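Local coordinates for phosphoserine phosphatase RsbX (Bacillus subtilis, PDB 3W42), which dephosphorylates the phosphoserine protein RsbS as a manganese-binding PPM-type phosphatase and so keeps the stress sigma factor sigma-B in check, at residues Asp156-Pro161 with Asn178-Tyr183; Arg111-Ser116 with Ile152-Gly157; Glu37-Val42 with Ala90-Ile95; Ala52-Ala57 with Lys83-Ala88. All coordinates share one frame; numbering follows the deposited sequence.

Contact 1 (Asp156-Pro161 with Asn178-Tyr183); sequences DGLNVP and NSLKMY
Residues Asp156-Pro161 run without regular secondary structure out of strand 150-154 toward helix 163-169, while Asn178-Tyr183 finishes helix 173-179 and tightens into a short 3-10 segment, with Tyr183 N bonded to Leu180 O. The backbones come closest at Leu158 and Tyr183, whose CA atoms are 6.4 Å apart. In the alpha-beta-beta-alpha sandwich of this PPM-type phosphatase, the contact fastens the loop that follows strand 150-154, and carries the manganese ligand Asp156, to the end of a helix on the outer side of one sheet. The direct meeting is mostly apolar and centres on the Tyr183 ring. Tyr183 CG stands anti to its own carbonyl carbon (chi1 -49°), which turns the ring to the loop. Val160 crosses it at about a right angle and lays CG2 over one face, a CH-pi contact with CG2 3.8 Å from the ring centroid and 20° off the normal. Met182 CG covers the opposite face, so the ring is clamped between a loop residue and its own neighbour. Pro161 CD approaches Tyr183 CE1 obliquely at 3.7 Å, and Asn159 O comes obliquely to within 3.3 Å of Tyr183 CD1. On the buried side Val160 CG2 also reaches Leu180 CD2, 4.0 Å away, and Leu158 CD1 packs on Tyr183 CB at 3.8 Å. Leu158 and Leu180 both continue onto Ile152 of strand 150-154. Asp156 OD1 shares the manganese with Asp44 and Asp189. Polar backbone groups are joined through one water, which donates to Gly157 O and to Tyr183 O and accepts from Asn159 N at 2.9 Å.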
# COMPACT_ATOMS: atom_id res chain seq x y z
N ASP A 156 -0.94 -2.77 -9.18
CA ASP A 156 -1.28 -2.52 -10.59
C ASP A 156 -2.50 -3.23 -11.10
O ASP A 156 -2.99 -2.91 -12.15
CB ASP A 156 -0.04 -2.79 -11.46
CG ASP A 156 0.40 -4.23 -11.50
OD1 ASP A 156 -0.21 -5.06 -10.80
OD2 ASP A 156 1.39 -4.50 -12.24
N GLY A 157 -3.07 -4.14 -10.34
CA GLY A 157 -4.33 -4.76 -10.71
C GLY A 157 -5.50 -3.79 -10.64
O GLY A 157 -6.53 -4.08 -11.22
N LEU A 158 -5.39 -2.67 -9.92
CA LEU A 158 -6.40 -1.65 -9.86
C LEU A 158 -5.98 -0.54 -10.86
O LEU A 158 -4.99 0.13 -10.69
CB LEU A 158 -6.48 -1.04 -8.47
CG LEU A 158 -7.56 0.02 -8.33
CD1 LEU A 158 -8.93 -0.46 -8.48
CD2 LEU A 158 -7.42 0.73 -6.99
N ASN A 159 -6.83 -0.39 -11.90
CA ASN A 159 -6.58 0.53 -13.00
C ASN A 159 -7.79 1.48 -13.07
O ASN A 159 -8.86 1.14 -13.52
CB ASN A 159 -6.42 -0.23 -14.31
CG ASN A 159 -6.09 0.68 -15.47
OD1 ASN A 159 -5.84 1.90 -15.30
ND2 ASN A 159 -6.06 0.09 -16.68
N VAL A 160 -7.56 2.71 -12.62
CA VAL A 160 -8.62 3.72 -12.45
C VAL A 160 -8.24 5.00 -13.12
O VAL A 160 -7.13 5.47 -12.93
CB VAL A 160 -8.83 4.02 -10.90
CG1 VAL A 160 -9.88 5.13 -10.73
CG2 VAL A 160 -9.22 2.79 -10.20
N PRO A 161 -9.10 5.62 -13.91
CA PRO A 161 -8.70 6.86 -14.63
C PRO A 161 -8.32 8.02 -13.71
O PRO A 161 -7.38 8.69 -13.99
CB PRO A 161 -9.90 7.19 -15.50
CG PRO A 161 -10.59 5.92 -15.70
CD PRO A 161 -10.39 5.12 -14.39
N ASN A 178 -16.61 1.04 -2.35
CA ASN A 178 -17.75 0.79 -3.20
C ASN A 178 -17.66 1.60 -4.48
O ASN A 178 -18.05 1.14 -5.58
CB ASN A 178 -19.03 1.00 -2.43
CG ASN A 178 -19.30 -0.08 -1.39
OD1 ASN A 178 -20.05 0.19 -0.40
ND2 ASN A 178 -18.69 -1.23 -1.53
N SER A 179 -17.11 2.82 -4.39
CA SER A 179 -16.92 3.69 -5.56
C SER A 179 -16.02 3.08 -6.61
O SER A 179 -16.14 3.40 -7.81
CB SER A 179 -16.32 5.01 -5.06
OG SER A 179 -16.21 5.99 -6.03
N LEU A 180 -15.10 2.21 -6.20
CA LEU A 180 -14.14 1.54 -7.07
C LEU A 180 -14.61 0.22 -7.60
O LEU A 180 -13.86 -0.43 -8.33
CB LEU A 180 -12.82 1.32 -6.25
CG LEU A 180 -12.08 2.60 -5.83
CD1 LEU A 180 -10.98 2.24 -4.84
CD2 LEU A 180 -11.56 3.39 -6.97
N LYS A 181 -15.85 -0.19 -7.29
CA LYS A 181 -16.25 -1.56 -7.60
C LYS A 181 -16.14 -1.85 -9.09
O LYS A 181 -15.78 -3.01 -9.44
CB LYS A 181 -17.68 -1.77 -7.15
CG LYS A 181 -18.21 -3.10 -7.58
CD LYS A 181 -19.49 -3.52 -7.01
CE LYS A 181 -19.78 -4.99 -7.45
NZ LYS A 181 -20.18 -5.16 -8.93
N MET A 182 -16.40 -0.91 -10.00
CA MET A 182 -16.38 -1.24 -11.42
C MET A 182 -15.03 -1.71 -11.88
O MET A 182 -14.92 -2.34 -12.92
CB MET A 182 -16.88 -0.10 -12.26
CG MET A 182 -15.94 1.10 -12.36
SD MET A 182 -16.14 2.18 -13.77
CE MET A 182 -15.66 1.05 -15.09
N TYR A 183 -13.96 -1.37 -11.19
CA TYR A 183 -12.58 -1.72 -11.55
C TYR A 183 -12.16 -3.06 -11.01
O TYR A 183 -11.04 -3.50 -11.24
CB TYR A 183 -11.64 -0.59 -11.07
CG TYR A 183 -12.09 0.75 -11.45
CD1 TYR A 183 -12.10 1.15 -12.76
CD2 TYR A 183 -12.59 1.58 -10.49
CE1 TYR A 183 -12.53 2.41 -13.15
CE2 TYR A 183 -13.07 2.86 -10.81
CZ TYR A 183 -13.08 3.24 -12.12
OH TYR A 183 -13.54 4.52 -12.42
O HOH W 1 -8.69 -2.59 -12.38

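Contact 2 (Arg111-Ser116 with Ile152-Gly157); sequences RFILHS and IIHTDG
His154 and Arg111 lie side by side on one face of an antiparallel sheet, pointing the same way, as partners in a hydrogen-bonded pair of neighbouring strands in one of the two sheets of the PPM-type sandwich. The strand axes run at 170° to each other. Arg111 CB sits over a face of the imidazole, 4.0 Å from its centroid, in a CH-pi contact displaced toward the rim. Beyond CG the arginine chain folds away, bent at chi2 and chi3, and NH2 bonds to Pro124 O. On the same face Ile113 and Ile152 likewise lie side by side, with Ile113 CD1 against Ile152 CG2 at 3.8 Å; that CD1 reaches the His154 ring obliquely too. Phe112 and Ile153 occupy the other face and cross obliquely, Phe112 CD1 touching Ile153 CG1 at 3.6 Å. Ile153 continues from there onto Cys40 and Val42 of the second sheet. Reciprocal backbone bonds tie Arg111 to His154 and Ile113 to Ile152. His154 CG takes the crowded position between backbone N and carbonyl carbon (chi1 69°), and the ring's rotation is fixed by an almost straight bond from His154 ND1 to Thr155 O, 2.9 Å long; the oxygen lies in the ring plane, whereas ND1 stands above the plane of the Thr155 carbonyl.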
# COMPACT_ATOMS: atom_id res chain seq x y z
N ARG A 111 1.18 2.02 -6.13
CA ARG A 111 0.92 3.46 -6.09
C ARG A 111 0.32 3.90 -4.77
O ARG A 111 -0.41 3.15 -4.13
CB ARG A 111 0.00 3.84 -7.21
CG ARG A 111 0.47 3.45 -8.67
CD ARG A 111 1.83 3.89 -8.97
NE ARG A 111 1.97 5.33 -9.01
CZ ARG A 111 1.70 6.13 -10.06
NH1 ARG A 111 1.38 5.56 -11.24
NH2 ARG A 111 1.82 7.45 -9.94
N PHE A 112 0.61 5.12 -4.39
CA PHE A 112 0.10 5.74 -3.19
C PHE A 112 -0.40 7.13 -3.56
O PHE A 112 0.30 7.91 -4.22
CB PHE A 112 1.22 5.88 -2.14
CG PHE A 112 0.90 6.66 -0.90
CD1 PHE A 112 -0.26 6.47 -0.16
CD2 PHE A 112 1.83 7.55 -0.37
CE1 PHE A 112 -0.46 7.14 1.03
CE2 PHE A 112 1.64 8.23 0.80
CZ PHE A 112 0.48 8.04 1.52
N ILE A 113 -1.63 7.44 -3.13
CA ILE A 113 -2.24 8.73 -3.34
C ILE A 113 -2.87 9.17 -2.04
O ILE A 113 -3.68 8.42 -1.48
CB ILE A 113 -3.37 8.67 -4.49
CG1 ILE A 113 -2.81 8.09 -5.80
CG2 ILE A 113 -3.91 10.10 -4.65
CD1 ILE A 113 -2.91 6.62 -5.95
N LEU A 114 -2.52 10.34 -1.55
CA LEU A 114 -3.12 10.93 -0.34
C LEU A 114 -3.76 12.25 -0.75
O LEU A 114 -3.11 13.14 -1.26
CB LEU A 114 -2.10 11.04 0.78
CG LEU A 114 -2.65 11.59 2.14
CD1 LEU A 114 -1.93 10.92 3.36
CD2 LEU A 114 -2.69 13.12 2.19
N HIS A 115 -5.06 12.33 -0.53
CA HIS A 115 -5.92 13.48 -0.87
C HIS A 115 -6.18 14.27 0.38
O HIS A 115 -6.64 13.75 1.36
CB HIS A 115 -7.30 12.97 -1.41
CG HIS A 115 -8.30 14.07 -1.64
ND1 HIS A 115 -8.30 14.92 -2.71
CD2 HIS A 115 -9.25 14.55 -0.82
CE1 HIS A 115 -9.22 15.85 -2.57
NE2 HIS A 115 -9.79 15.67 -1.39
N SER A 116 -5.90 15.57 0.30
CA SER A 116 -6.08 16.53 1.36
C SER A 116 -7.42 17.25 1.16
O SER A 116 -7.73 17.61 0.04
CB SER A 116 -4.89 17.51 1.19
OG SER A 116 -4.92 18.44 2.23
N ILE A 152 -5.10 6.00 -0.58
CA ILE A 152 -5.08 4.64 -1.09
C ILE A 152 -3.67 4.23 -1.40
O ILE A 152 -2.87 5.04 -1.93
CB ILE A 152 -6.00 4.48 -2.31
CG1 ILE A 152 -6.17 3.00 -2.72
CG2 ILE A 152 -5.53 5.31 -3.50
CD1 ILE A 152 -7.21 2.78 -3.83
N ILE A 153 -3.34 2.98 -1.17
CA ILE A 153 -2.16 2.29 -1.71
C ILE A 153 -2.68 1.13 -2.53
O ILE A 153 -3.50 0.35 -1.99
CB ILE A 153 -1.21 1.77 -0.62
CG1 ILE A 153 -0.73 2.92 0.27
CG2 ILE A 153 -0.03 1.07 -1.24
CD1 ILE A 153 -0.00 2.41 1.56
N HIS A 154 -2.27 0.95 -3.77
CA HIS A 154 -2.83 -0.13 -4.59
C HIS A 154 -1.82 -0.74 -5.52
O HIS A 154 -0.90 -0.07 -6.05
CB HIS A 154 -4.04 0.36 -5.37
CG HIS A 154 -3.78 1.34 -6.45
ND1 HIS A 154 -3.37 0.96 -7.71
CD2 HIS A 154 -3.91 2.70 -6.54
CE1 HIS A 154 -3.26 2.06 -8.48
NE2 HIS A 154 -3.59 3.13 -7.78
N THR A 155 -1.96 -2.03 -5.79
CA THR A 155 -1.22 -2.71 -6.81
C THR A 155 -1.72 -2.35 -8.22
O THR A 155 -2.81 -1.77 -8.39
CB THR A 155 -1.13 -4.22 -6.58
OG1 THR A 155 -2.46 -4.74 -6.67
CG2 THR A 155 -0.47 -4.58 -5.26
N ASP A 156 -0.94 -2.77 -9.18
CA ASP A 156 -1.28 -2.52 -10.59
C ASP A 156 -2.50 -3.23 -11.10
O ASP A 156 -2.99 -2.91 -12.15
CB ASP A 156 -0.04 -2.79 -11.46
CG ASP A 156 0.40 -4.23 -11.50
OD1 ASP A 156 -0.21 -5.06 -10.80
OD2 ASP A 156 1.39 -4.50 -12.24
N GLY A 157 -3.07 -4.14 -10.34
CA GLY A 157 -4.33 -4.76 -10.71
C GLY A 157 -5.50 -3.79 -10.64
O GLY A 157 -6.53 -4.08 -11.22

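Contact 3 (Glu37-Val42 with Ala90-Ile95); sequences ELICAV and ASILKI
Six backbone hydrogen bonds join Glu37-Val42 to Ala90-Ile95, two central antiparallel strands in the second sheet of the PPM-type sandwich. They come as reciprocal pairs, Leu38 with Ile95, Cys40 with Leu93 and Val42 with Ser91; the straightest runs from Leu93 N to Cys40 O, 2.9 Å long with an angle of 177° at the hydrogen. Ile39 and Ala41 turn their backbone groups to strand 27-33 instead, and Ala90, Ile92 and Lys94 turn theirs to strand 101-107. Leu38 O has a second donor, a water 2.8 Å away. That water and another link Glu37 OE1 to Lys94 NZ, each donating to the carboxylate and accepting from the ammonium group. The direct salt bridge is long, with OE1 4.0 Å from NZ, so the two waters probably carry much of the link; bends at chi3 and chi4 bring NZ round, and it also bonds to Ala67 O. Along its stem, Lys94 CG lies 3.7 Å from Ile39 CD1, on the face covered by helix 71-81. On the other face, turned to Ile153 and Phe151 of the opposing sheet, Leu38 CD2 packs on its cross-strand neighbour Ile95 CD1 at 3.5 Å, and Cys40 SG rests near Leu93 CB. The chemistry implies a ladder whose backbone groups are largely paired with neighbouring strands and whose buried Ser91 hydroxyl finds partners in Ser106 and Tyr104 of strand 101-107, with the charged pair confined to a hydrated end.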
# COMPACT_ATOMS: atom_id res chain seq x y z
N GLU A 37 0.18 4.94 16.21
CA GLU A 37 0.80 4.85 14.92
C GLU A 37 0.20 3.77 14.08
O GLU A 37 -0.48 2.85 14.54
CB GLU A 37 2.27 4.72 15.01
CG GLU A 37 2.70 3.51 15.62
CD GLU A 37 4.18 3.51 15.94
OE1 GLU A 37 4.97 4.15 15.35
OE2 GLU A 37 4.58 2.97 16.92
N LEU A 38 0.49 3.89 12.78
CA LEU A 38 0.10 2.92 11.71
C LEU A 38 1.37 2.48 11.03
O LEU A 38 2.22 3.32 10.71
CB LEU A 38 -0.82 3.59 10.63
CG LEU A 38 -1.33 2.73 9.48
CD1 LEU A 38 -2.53 1.93 10.03
CD2 LEU A 38 -1.75 3.48 8.16
N ILE A 39 1.43 1.20 10.65
CA ILE A 39 2.29 0.81 9.57
C ILE A 39 1.48 -0.00 8.59
O ILE A 39 0.56 -0.76 8.94
CB ILE A 39 3.48 0.02 10.00
CG1 ILE A 39 4.43 -0.12 8.81
CG2 ILE A 39 3.09 -1.32 10.59
CD1 ILE A 39 5.80 -0.45 9.21
N CYS A 40 1.78 0.20 7.35
CA CYS A 40 1.13 -0.62 6.31
C CYS A 40 2.06 -0.73 5.11
O CYS A 40 2.98 0.03 4.89
CB CYS A 40 -0.27 -0.30 5.94
SG CYS A 40 -0.32 1.32 5.10
N ALA A 41 1.86 -1.81 4.38
CA ALA A 41 2.65 -2.09 3.20
C ALA A 41 1.82 -2.90 2.23
O ALA A 41 0.99 -3.72 2.65
CB ALA A 41 3.91 -2.83 3.55
N VAL A 42 2.11 -2.73 0.97
CA VAL A 42 1.52 -3.49 -0.13
C VAL A 42 2.64 -3.89 -1.05
O VAL A 42 3.50 -3.03 -1.38
CB VAL A 42 0.41 -2.69 -0.86
CG1 VAL A 42 -0.12 -3.48 -2.05
CG2 VAL A 42 -0.72 -2.29 0.13
N ALA A 90 6.94 -2.72 -4.17
CA ALA A 90 6.41 -2.58 -2.83
C ALA A 90 6.40 -1.11 -2.40
O ALA A 90 7.23 -0.32 -2.84
CB ALA A 90 7.28 -3.34 -1.82
N SER A 91 5.50 -0.82 -1.49
CA SER A 91 5.32 0.48 -0.88
C SER A 91 5.08 0.31 0.57
O SER A 91 4.32 -0.57 1.01
CB SER A 91 4.15 1.19 -1.48
OG SER A 91 4.40 1.39 -2.89
N ILE A 92 5.74 1.15 1.40
CA ILE A 92 5.66 1.09 2.84
C ILE A 92 5.33 2.48 3.38
O ILE A 92 5.96 3.47 3.02
CB ILE A 92 6.97 0.62 3.47
CG1 ILE A 92 7.35 -0.76 2.90
CG2 ILE A 92 6.82 0.44 5.00
CD1 ILE A 92 8.70 -1.31 3.45
N LEU A 93 4.30 2.56 4.23
CA LEU A 93 3.77 3.79 4.80
C LEU A 93 3.75 3.66 6.31
O LEU A 93 3.20 2.69 6.85
CB LEU A 93 2.37 4.02 4.28
CG LEU A 93 1.59 5.21 4.84
CD1 LEU A 93 2.25 6.54 4.47
CD2 LEU A 93 0.15 5.20 4.38
N LYS A 94 4.24 4.66 7.02
CA LYS A 94 4.09 4.79 8.47
C LYS A 94 3.42 6.11 8.77
O LYS A 94 3.68 7.12 8.10
CB LYS A 94 5.43 4.67 9.18
CG LYS A 94 5.97 3.24 9.30
CD LYS A 94 7.40 3.15 9.82
CE LYS A 94 7.57 3.72 11.23
NZ LYS A 94 7.09 2.85 12.28
N ILE A 95 2.58 6.12 9.79
CA ILE A 95 1.86 7.32 10.22
C ILE A 95 1.99 7.46 11.71
O ILE A 95 1.74 6.53 12.45
CB ILE A 95 0.39 7.32 9.79
CG1 ILE A 95 0.22 7.00 8.32
CG2 ILE A 95 -0.23 8.62 10.25
CD1 ILE A 95 -1.24 6.93 7.81
O HOH W 2 7.63 3.83 14.75
O HOH W 3 4.36 4.04 12.37

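Contact 4 (Ala52-Ala57 with Lys83-Ala88); sequences ANESSA and KNKRGA
One direct hydrogen bond, supported by a bridging water, connects the helical residues Ala52-Ala57 with Lys83-Ala88, which lead from helix 71-81 into strand 88-96. Gly87 N donates to Ser55 OG at 3.1 Å, with a bent angle of 139° at the hydrogen. Ser55 OG stands anti to the carbonyl carbon (chi1 -72°), which directs the hydroxyl at the turning backbone. The water accepts from Ser55 OG and from Arg86 N, and donates to Glu54 OE1 at 2.7 Å, so the hydroxyl is gripped by the water and the amide together. Van der Waals contacts surround this polar centre. Lys85 CB lies 3.4 Å from Ser55 OG, the aliphatic stem of Lys85 crosses Glu54 obliquely, and Ser55 CB approaches Gly87 O at 3.2 Å. Ala88 CB faces Ser55 CB more loosely and also meets Ile59 further along helix 49-65. Charge plays a smaller part: Glu54 OE2 and Lys85 NZ are 5.2 Å apart, too far for a salt bridge, and NZ bonds to Ala81 O. Gly87 has a positive phi (100°), where a side chain would jam against the preceding carbonyl oxygen, which accounts for glycine at this point. The Gly87 N to Ser55 OG bond joins helix 49-65 of the outer helical layer to the loop by which the chain re-enters the sheet at strand 88-96 of the PPM-type sandwich.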
# COMPACT_ATOMS: atom_id res chain seq x y z
N ALA A 52 5.77 -15.72 -6.87
CA ALA A 52 5.43 -14.30 -6.60
C ALA A 52 5.04 -14.15 -5.17
O ALA A 52 5.48 -13.21 -4.52
CB ALA A 52 4.28 -13.88 -7.54
N ASN A 53 4.24 -15.08 -4.64
CA ASN A 53 3.82 -15.03 -3.25
C ASN A 53 4.98 -15.13 -2.32
O ASN A 53 5.04 -14.40 -1.32
CB ASN A 53 2.83 -16.17 -2.99
CG ASN A 53 2.20 -16.12 -1.66
OD1 ASN A 53 2.81 -16.49 -0.68
ND2 ASN A 53 0.95 -15.73 -1.62
N GLU A 54 5.97 -15.95 -2.58
CA GLU A 54 7.11 -16.04 -1.71
C GLU A 54 7.77 -14.70 -1.54
O GLU A 54 8.20 -14.34 -0.43
CB GLU A 54 8.13 -17.04 -2.34
CG GLU A 54 9.39 -17.21 -1.69
CD GLU A 54 10.52 -17.91 -2.50
OE1 GLU A 54 10.83 -17.59 -3.64
OE2 GLU A 54 11.21 -18.74 -1.89
N SER A 55 7.91 -13.94 -2.62
CA SER A 55 8.52 -12.59 -2.54
C SER A 55 7.62 -11.62 -1.82
O SER A 55 8.10 -10.94 -0.90
CB SER A 55 8.89 -12.11 -3.94
OG SER A 55 10.01 -12.79 -4.44
N SER A 56 6.37 -11.46 -2.19
CA SER A 56 5.53 -10.49 -1.51
C SER A 56 5.25 -10.86 -0.07
O SER A 56 5.15 -9.98 0.78
CB SER A 56 4.29 -10.21 -2.32
OG SER A 56 3.50 -11.39 -2.42
N ALA A 57 5.13 -12.14 0.22
CA ALA A 57 4.91 -12.60 1.58
C ALA A 57 6.12 -12.31 2.45
O ALA A 57 5.94 -12.04 3.65
CB ALA A 57 4.60 -14.10 1.62
N LYS A 83 17.02 -11.18 -2.72
CA LYS A 83 18.15 -11.86 -3.39
C LYS A 83 17.77 -13.36 -3.51
O LYS A 83 17.28 -13.92 -2.57
CB LYS A 83 19.41 -11.65 -2.60
CG LYS A 83 20.62 -11.90 -3.42
CD LYS A 83 21.92 -11.56 -2.72
CE LYS A 83 23.08 -12.21 -3.30
NZ LYS A 83 24.24 -11.98 -2.37
N ASN A 84 17.95 -13.96 -4.65
CA ASN A 84 17.56 -15.38 -4.83
C ASN A 84 16.08 -15.62 -4.85
O ASN A 84 15.70 -16.81 -4.89
CB ASN A 84 18.26 -16.35 -3.87
CG ASN A 84 19.75 -16.15 -3.86
OD1 ASN A 84 20.37 -15.97 -2.77
ND2 ASN A 84 20.37 -16.13 -5.06
N LYS A 85 15.27 -14.57 -4.98
CA LYS A 85 13.82 -14.71 -5.11
C LYS A 85 13.42 -13.98 -6.40
O LYS A 85 14.24 -13.30 -7.05
CB LYS A 85 13.10 -14.13 -3.88
CG LYS A 85 13.28 -14.81 -2.59
CD LYS A 85 12.32 -14.36 -1.50
CE LYS A 85 12.49 -15.06 -0.16
NZ LYS A 85 13.84 -14.88 0.39
N ARG A 86 12.15 -14.04 -6.72
CA ARG A 86 11.66 -13.31 -7.90
C ARG A 86 11.83 -11.79 -7.75
O ARG A 86 12.03 -11.13 -8.75
CB ARG A 86 10.18 -13.56 -8.14
CG ARG A 86 9.82 -15.00 -8.62
CD ARG A 86 9.88 -15.14 -10.10
NE ARG A 86 9.35 -16.37 -10.66
CZ ARG A 86 10.08 -17.38 -11.14
NH1 ARG A 86 11.41 -17.44 -11.07
NH2 ARG A 86 9.44 -18.35 -11.74
N GLY A 87 11.67 -11.27 -6.55
CA GLY A 87 11.60 -9.84 -6.37
C GLY A 87 10.19 -9.40 -6.22
O GLY A 87 9.24 -10.14 -6.44
N ALA A 88 10.00 -8.10 -5.92
CA ALA A 88 8.67 -7.54 -5.75
C ALA A 88 8.68 -6.04 -5.94
O ALA A 88 9.71 -5.39 -5.63
CB ALA A 88 8.11 -7.84 -4.35
O HOH W 4 10.17 -15.47 -5.13

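From the N terminus, strand 37-45 runs into helix 49-65, and the chain returns through helix 71-81. Contact 4 then closes a loop between helix 49-65 and residues 83-88, wholly within the larger loop that contact 3 closes when strand 88-96 pairs with strand 37-45. Contact 2 follows in series, joining strand 111-115 to strand 150-154 in the other sheet. Contact 1 begins where contact 2 ends, sharing Asp156 and Gly157, and brings in the end of helix 173-179. Contacts 2 and 3 meet across the sandwich, with Thr155 on Val42 and Phe112 on Leu93, while contacts 1 and 2 also pack on each other.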